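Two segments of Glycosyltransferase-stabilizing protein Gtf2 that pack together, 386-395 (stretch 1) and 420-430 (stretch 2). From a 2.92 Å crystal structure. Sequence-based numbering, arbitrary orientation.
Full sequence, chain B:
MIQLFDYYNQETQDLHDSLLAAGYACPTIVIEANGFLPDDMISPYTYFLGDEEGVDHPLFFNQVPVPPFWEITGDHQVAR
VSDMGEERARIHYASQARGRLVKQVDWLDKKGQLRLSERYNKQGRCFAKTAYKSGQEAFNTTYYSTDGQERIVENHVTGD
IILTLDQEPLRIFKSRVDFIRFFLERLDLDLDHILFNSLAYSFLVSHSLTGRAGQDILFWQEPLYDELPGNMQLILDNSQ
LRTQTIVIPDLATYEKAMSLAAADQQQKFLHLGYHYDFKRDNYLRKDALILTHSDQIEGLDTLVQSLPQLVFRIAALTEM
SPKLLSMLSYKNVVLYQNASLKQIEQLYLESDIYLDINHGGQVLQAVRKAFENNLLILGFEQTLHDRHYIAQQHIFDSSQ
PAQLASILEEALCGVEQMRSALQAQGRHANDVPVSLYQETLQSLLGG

Stretch 1, residues 386-395: DRHYIAQQHI
Stretch 2 (420-430) SALQAQGRHAN

A helix can hold an irregular segment by presenting small residues along one side and a single hydrogen-bonding side chain near its end. The contact between residues 386-395 and 420-430 of Gtf2 illustrates this economy, burying 445 Å² summed over both sides. The second stretch continues a helix that begins earlier in the chain and runs to His 428, and closes in a Schellman motif: Asn 430 takes positive phi (63/45), and Asn 430 N donates to Arg 427 O at 2.7 Å. The first stretch enters through a cis peptide bond before Asp 386, makes a type I turn from Arg 387 to Ile 390, extends through Ile 390 (-112/130) and Ala 391 (-76/154), then adopts helical phi/psi from Gln 392 to His 394. The chains run in opposite senses: the CA atoms of Tyr 389 and Ala 429 lie 5.1 Å apart, and those of Ala 391 and Gln 425 4.6 Å.

His 428 covers the most surface, 78 Å². Its CB points toward the first stretch, and chi1 t with chi2 of -75° sets the imidazole against the turn. There His 428 ND1 donates to His 388 O at 2.6 Å, with an N-H...O angle of 136°, the one hydrogen bond across the contact. The acceptor lies at the ring edge, near its plane, where an imidazole N-H can reach it, though the bond is bent. Ile 390 O and Ala 391 N instead lie over one ring face; Ile 390 O is 3.2 Å from His 428 NE2, but the angle is too poor for a hydrogen bond. The contact uses the backbone carbonyl of His 388; its CB points away, and with chi1 m His 388 ND1 makes a weak bond to Asp 386 OD2 at 2.9 Å.

His 394, buried and covered over 52 Å², serves the other end by packing. With CB toward the helix and chi1 m, chi2 61°, His 394 NE2 lies 3.4 Å from Ala 421 CB, which sits at the ring edge, and His 394 CE1 3.4 Å from Ala 424 CB. Methyl groups leave room for the ring here. Between the histidines Ala 391 packs its methyl on the helix: Ala 391 CB lies 3.4 Å from Ala 424 O and 4.1 Å from Ala 424 CB.

Tyr 389 contributes 48 Å² although its CB points away. With chi1 m and chi2 155°, Tyr 389 CD2 lies 4.1 Å from Ala 429 CB, while Tyr 389 O approaches Gln 425 CB at 3.5 Å. The buried Gln 425 amide is hydrogen-bonded elsewhere in the structure.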

ATOM      1  N   ASP B 386     -19.664  29.303  23.047  1.00 93.61           N
ATOM      2  CA  ASP B 386     -21.007  29.108  23.570  1.00 89.88           C
ATOM      3  C   ASP B 386     -21.981  30.257  23.377  1.00 85.60           C
ATOM      4  O   ASP B 386     -21.634  31.430  23.511  1.00 81.65           O
ATOM      5  CB  ASP B 386     -20.908  28.787  25.060  1.00 89.69           C
ATOM      6  CG  ASP B 386     -19.892  27.702  25.352  1.00 85.25           C
ATOM      7  OD1 ASP B 386     -18.795  27.744  24.756  1.00 84.85           O
ATOM      8  OD2 ASP B 386     -20.194  26.804  26.165  1.00 80.13           O
ATOM      9  N   ARG B 387     -23.214  29.882  23.041  1.00 82.70           N
ATOM     10  CA  ARG B 387     -24.364  30.758  23.187  1.00 79.51           C
ATOM     11  C   ARG B 387     -24.817  30.865  24.631  1.00 80.55           C
ATOM     12  O   ARG B 387     -25.662  31.713  24.936  1.00 76.96           O
ATOM     13  CB  ARG B 387     -25.529  30.242  22.349  1.00 80.83           C
ATOM     14  CG  ARG B 387     -25.102  29.542  21.090  1.00 81.20           C
ATOM     15  CD  ARG B 387     -26.133  29.743  20.019  1.00 86.86           C
ATOM     16  NE  ARG B 387     -25.521  29.782  18.702  1.00 92.23           N
ATOM     17  CZ  ARG B 387     -25.924  30.591  17.733  1.00 93.89           C
ATOM     18  NH1 ARG B 387     -26.927  31.430  17.948  1.00 92.20           N
ATOM     19  NH2 ARG B 387     -25.317  30.573  16.555  1.00 93.94           N
ATOM     20  N   HIS B 388     -24.293  30.004  25.510  1.00 84.58           N
ATOM     21  CA  HIS B 388     -24.711  30.010  26.905  1.00 81.18           C
ATOM     22  C   HIS B 388     -24.534  31.389  27.534  1.00 81.10           C
ATOM     23  O   HIS B 388     -25.395  31.850  28.291  1.00 86.23           O
ATOM     24  CB  HIS B 388     -23.915  28.967  27.704  1.00 80.91           C
ATOM     25  CG  HIS B 388     -24.010  27.564  27.178  1.00 83.80           C
ATOM     26  ND1 HIS B 388     -23.035  27.000  26.383  1.00 84.34           N
ATOM     27  CD2 HIS B 388     -24.936  26.594  27.375  1.00 80.97           C
ATOM     28  CE1 HIS B 388     -23.367  25.755  26.090  1.00 78.89           C
ATOM     29  NE2 HIS B 388     -24.517  25.484  26.680  1.00 78.85           N
ATOM     30  N   TYR B 389     -23.420  32.062  27.235  1.00 78.78           N
ATOM     31  CA  TYR B 389     -22.977  33.221  28.005  1.00 78.79           C
ATOM     32  C   TYR B 389     -23.313  34.568  27.382  1.00 77.81           C
ATOM     33  O   TYR B 389     -22.933  35.599  27.948  1.00 81.11           O
ATOM     34  CB  TYR B 389     -21.466  33.153  28.239  1.00 79.79           C
ATOM     35  CG  TYR B 389     -21.002  31.816  28.752  1.00 81.14           C
ATOM     36  CD1 TYR B 389     -19.718  31.386  28.545  1.00 74.62           C
ATOM     37  CD2 TYR B 389     -21.843  30.989  29.455  1.00 89.19           C
ATOM     38  CE1 TYR B 389     -19.294  30.158  29.004  1.00 74.22           C
ATOM     39  CE2 TYR B 389     -21.425  29.764  29.916  1.00 89.00           C
ATOM     40  CZ  TYR B 389     -20.147  29.351  29.695  1.00 78.38           C
ATOM     41  OH  TYR B 389     -19.725  28.128  30.162  1.00 79.39           O
ATOM     42  N   ILE B 390     -23.982  34.612  26.234  1.00 75.63           N
ATOM     43  CA  ILE B 390     -24.327  35.884  25.611  1.00 74.96           C
ATOM     44  C   ILE B 390     -25.836  36.055  25.661  1.00 82.90           C
ATOM     45  O   ILE B 390     -26.595  35.147  25.298  1.00 86.73           O
ATOM     46  CB  ILE B 390     -23.780  36.003  24.176  1.00 76.51           C
ATOM     47  CG1 ILE B 390     -23.908  37.447  23.689  1.00 81.67           C
ATOM     48  CG2 ILE B 390     -24.471  35.034  23.227  1.00 78.51           C
ATOM     49  CD1 ILE B 390     -23.373  37.688  22.304  1.00 78.95           C
ATOM     50  N   ALA B 391     -26.267  37.214  26.144  1.00 90.00           N
ATOM     51  CA  ALA B 391     -27.685  37.496  26.257  1.00 91.47           C
ATOM     52  C   ALA B 391     -28.278  37.827  24.894  1.00 89.66           C
ATOM     53  O   ALA B 391     -27.590  38.293  23.984  1.00 88.19           O
ATOM     54  CB  ALA B 391     -27.925  38.656  27.222  1.00 89.84           C
ATOM     55  N   GLN B 392     -29.581  37.575  24.771  1.00 89.35           N
ATOM     56  CA  GLN B 392     -30.318  37.907  23.558  1.00 93.70           C
ATOM     57  C   GLN B 392     -30.198  39.383  23.211  1.00102.15           C
ATOM     58  O   GLN B 392     -30.064  39.742  22.036  1.00110.60           O
ATOM     59  CB  GLN B 392     -31.786  37.542  23.738  1.00 95.86           C
ATOM     60  CG  GLN B 392     -32.606  37.610  22.474  1.00 98.98           C
ATOM     61  CD  GLN B 392     -32.452  36.384  21.622  1.00100.25           C
ATOM     62  OE1 GLN B 392     -31.468  36.225  20.903  1.00102.96           O
ATOM     63  NE2 GLN B 392     -33.435  35.503  21.691  1.00 97.03           N
ATOM     64  N   GLN B 393     -30.287  40.260  24.215  1.00102.07           N
ATOM     65  CA  GLN B 393     -30.290  41.697  23.941  1.00101.37           C
ATOM     66  C   GLN B 393     -28.985  42.117  23.288  1.00100.28           C
ATOM     67  O   GLN B 393     -28.938  43.055  22.477  1.00 99.34           O
ATOM     68  CB  GLN B 393     -30.495  42.457  25.246  1.00102.08           C
ATOM     69  CG  GLN B 393     -31.600  41.859  26.101  1.00109.57           C
ATOM     70  CD  GLN B 393     -31.065  41.075  27.281  1.00115.06           C
ATOM     71  OE1 GLN B 393     -30.060  41.448  27.866  1.00119.17           O
ATOM     72  NE2 GLN B 393     -31.740  39.989  27.638  1.00112.14           N
ATOM     73  N   HIS B 394     -27.920  41.411  23.636  1.00 97.90           N
ATOM     74  CA  HIS B 394     -26.563  41.691  23.212  1.00 93.43           C
ATOM     75  C   HIS B 394     -26.234  41.125  21.831  1.00 91.92           C
ATOM     76  O   HIS B 394     -25.409  41.712  21.116  1.00 89.75           O
ATOM     77  CB  HIS B 394     -25.629  41.175  24.314  1.00 91.55           C
ATOM     78  CG  HIS B 394     -25.720  41.980  25.576  1.00 90.37           C
ATOM     79  ND1 HIS B 394     -26.883  42.102  26.306  1.00 94.95           N
ATOM     80  CD2 HIS B 394     -24.807  42.766  26.192  1.00 86.63           C
ATOM     81  CE1 HIS B 394     -26.663  42.896  27.342  1.00 94.14           C
ATOM     82  NE2 HIS B 394     -25.410  43.314  27.293  1.00 87.92           N
ATOM     83  N   ILE B 395     -26.882  40.029  21.425  1.00 94.35           N
ATOM     84  CA  ILE B 395     -26.573  39.402  20.144  1.00 97.00           C
ATOM     85  C   ILE B 395     -27.135  40.240  19.001  1.00100.74           C
ATOM     86  O   ILE B 395     -28.118  40.976  19.154  1.00 99.67           O
ATOM     87  CB  ILE B 395     -27.119  37.963  20.087  1.00 95.94           C
ATOM     88  CG1 ILE B 395     -26.578  37.230  18.856  1.00 98.22           C
ATOM     89  CG2 ILE B 395     -28.633  37.963  20.024  1.00 95.37           C
ATOM     90  CD1 ILE B 395     -26.399  35.749  19.050  1.00100.38           C
ATOM     91  N   SER B 420     -26.341  46.967  34.515  1.00 88.01           N
ATOM     92  CA  SER B 420     -27.439  46.377  33.758  1.00 88.45           C
ATOM     93  C   SER B 420     -26.948  45.257  32.845  1.00 89.11           C
ATOM     94  O   SER B 420     -27.347  44.096  32.987  1.00 89.33           O
ATOM     95  CB  SER B 420     -28.146  47.464  32.944  1.00 87.22           C
ATOM     96  OG  SER B 420     -28.800  46.907  31.816  1.00 83.73           O
ATOM     97  N   ALA B 421     -26.072  45.602  31.892  1.00 89.91           N
ATOM     98  CA  ALA B 421     -25.716  44.689  30.807  1.00 84.29           C
ATOM     99  C   ALA B 421     -25.121  43.381  31.320  1.00 81.56           C
ATOM    100  O   ALA B 421     -25.353  42.318  30.731  1.00 80.67           O
ATOM    101  CB  ALA B 421     -24.737  45.374  29.851  1.00 77.76           C
ATOM    102  N   LEU B 422     -24.340  43.430  32.401  1.00 78.22           N
ATOM    103  CA  LEU B 422     -23.698  42.204  32.869  1.00 79.35           C
ATOM    104  C   LEU B 422     -24.596  41.390  33.781  1.00 81.74           C
ATOM    105  O   LEU B 422     -24.234  40.264  34.137  1.00 88.23           O
ATOM    106  CB  LEU B 422     -22.368  42.494  33.574  1.00 80.12           C
ATOM    107  CG  LEU B 422     -21.378  43.316  32.760  1.00 79.11           C
ATOM    108  CD1 LEU B 422     -19.937  43.084  33.191  1.00 78.11           C
ATOM    109  CD2 LEU B 422     -21.548  42.983  31.317  1.00 77.49           C
ATOM    110  N   GLN B 423     -25.739  41.936  34.179  1.00 78.71           N
ATOM    111  CA  GLN B 423     -26.813  41.103  34.686  1.00 82.69           C
ATOM    112  C   GLN B 423     -27.683  40.566  33.567  1.00 84.65           C
ATOM    113  O   GLN B 423     -28.431  39.609  33.783  1.00 87.95           O
ATOM    114  CB  GLN B 423     -27.662  41.883  35.691  1.00 86.47           C
ATOM    115  CG  GLN B 423     -26.877  42.378  36.895  1.00 92.10           C
ATOM    116  CD  GLN B 423     -26.109  41.272  37.607  1.00 95.18           C
ATOM    117  OE1 GLN B 423     -26.452  40.091  37.513  1.00 97.39           O
ATOM    118  NE2 GLN B 423     -25.055  41.654  38.318  1.00 94.06           N
ATOM    119  N   ALA B 424     -27.584  41.150  32.376  1.00 82.49           N
ATOM    120  CA  ALA B 424     -28.273  40.599  31.219  1.00 80.88           C
ATOM    121  C   ALA B 424     -27.622  39.297  30.770  1.00 79.74           C
ATOM    122  O   ALA B 424     -28.297  38.270  30.629  1.00 74.53           O
ATOM    123  CB  ALA B 424     -28.273  41.628  30.095  1.00 81.50           C
ATOM    124  N   GLN B 425     -26.306  39.321  30.545  1.00 83.57           N
ATOM    125  CA  GLN B 425     -25.582  38.083  30.282  1.00 83.29           C
ATOM    126  C   GLN B 425     -25.404  37.271  31.556  1.00 78.37           C
ATOM    127  O   GLN B 425     -25.250  36.045  31.494  1.00 77.98           O
ATOM    128  CB  GLN B 425     -24.227  38.389  29.640  1.00 80.19           C
ATOM    129  CG  GLN B 425     -23.072  38.491  30.627  1.00 73.55           C
ATOM    130  CD  GLN B 425     -21.739  38.736  29.947  1.00 68.93           C
ATOM    131  OE1 GLN B 425     -21.685  39.112  28.777  1.00 67.52           O
ATOM    132  NE2 GLN B 425     -20.653  38.513  30.679  1.00 68.67           N
ATOM    133  N   GLY B 426     -25.423  37.930  32.716  1.00 73.70           N
ATOM    134  CA  GLY B 426     -25.390  37.197  33.969  1.00 76.79           C
ATOM    135  C   GLY B 426     -26.636  36.361  34.179  1.00 82.25           C
ATOM    136  O   GLY B 426     -26.559  35.218  34.638  1.00 77.35           O
ATOM    137  N   ARG B 427     -27.806  36.917  33.842  1.00 87.36           N
ATOM    138  CA  ARG B 427     -29.046  36.148  33.909  1.00 83.13           C
ATOM    139  C   ARG B 427     -29.079  35.059  32.853  1.00 77.76           C
ATOM    140  O   ARG B 427     -29.502  33.931  33.130  1.00 76.83           O
ATOM    141  CB  ARG B 427     -30.256  37.061  33.727  1.00 81.75           C
ATOM    142  CG  ARG B 427     -30.602  37.854  34.957  1.00 87.05           C
ATOM    143  CD  ARG B 427     -31.499  39.035  34.632  1.00 95.09           C
ATOM    144  NE  ARG B 427     -31.326  40.094  35.611  1.00 98.18           N
ATOM    145  CZ  ARG B 427     -31.368  39.916  36.923  1.00 93.68           C
ATOM    146  NH1 ARG B 427     -31.576  38.711  37.445  1.00 93.12           N
ATOM    147  NH2 ARG B 427     -31.201  40.957  37.730  1.00 89.26           N
ATOM    148  N   HIS B 428     -28.672  35.394  31.628  1.00 74.79           N
ATOM    149  CA  HIS B 428     -28.802  34.460  30.519  1.00 77.77           C
ATOM    150  C   HIS B 428     -28.037  33.170  30.777  1.00 78.74           C
ATOM    151  O   HIS B 428     -28.481  32.094  30.363  1.00 74.97           O
ATOM    152  CB  HIS B 428     -28.319  35.109  29.227  1.00 79.00           C
ATOM    153  CG  HIS B 428     -28.422  34.210  28.036  1.00 82.01           C
ATOM    154  ND1 HIS B 428     -27.552  33.165  27.816  1.00 81.43           N
ATOM    155  CD2 HIS B 428     -29.301  34.191  27.007  1.00 90.11           C
ATOM    156  CE1 HIS B 428     -27.889  32.541  26.702  1.00 85.40           C
ATOM    157  NE2 HIS B 428     -28.946  33.147  26.190  1.00 91.10           N
ATOM    158  N   ALA B 429     -26.901  33.255  31.463  1.00 79.02           N
ATOM    159  CA  ALA B 429     -26.148  32.071  31.847  1.00 72.17           C
ATOM    160  C   ALA B 429     -26.703  31.423  33.105  1.00 68.37           C
ATOM    161  O   ALA B 429     -26.114  30.454  33.596  1.00 61.49           O
ATOM    162  CB  ALA B 429     -24.673  32.419  32.049  1.00 66.28           C
ATOM    163  N   ASN B 430     -27.803  31.957  33.638  1.00 68.20           N
ATOM    164  CA  ASN B 430     -28.491  31.390  34.795  1.00 69.13           C
ATOM    165  C   ASN B 430     -27.602  31.402  36.031  1.00 67.75           C
ATOM    166  O   ASN B 430     -27.518  30.423  36.776  1.00 63.97           O
ATOM    167  CB  ASN B 430     -29.008  29.987  34.492  1.00 73.00           C
ATOM    168  CG  ASN B 430     -29.985  29.984  33.351  1.00 80.39           C
ATOM    169  OD1 ASN B 430     -29.762  30.619  32.322  1.00 86.54           O
ATOM    170  ND2 ASN B 430     -31.109  29.328  33.552  1.00 83.87           N
TER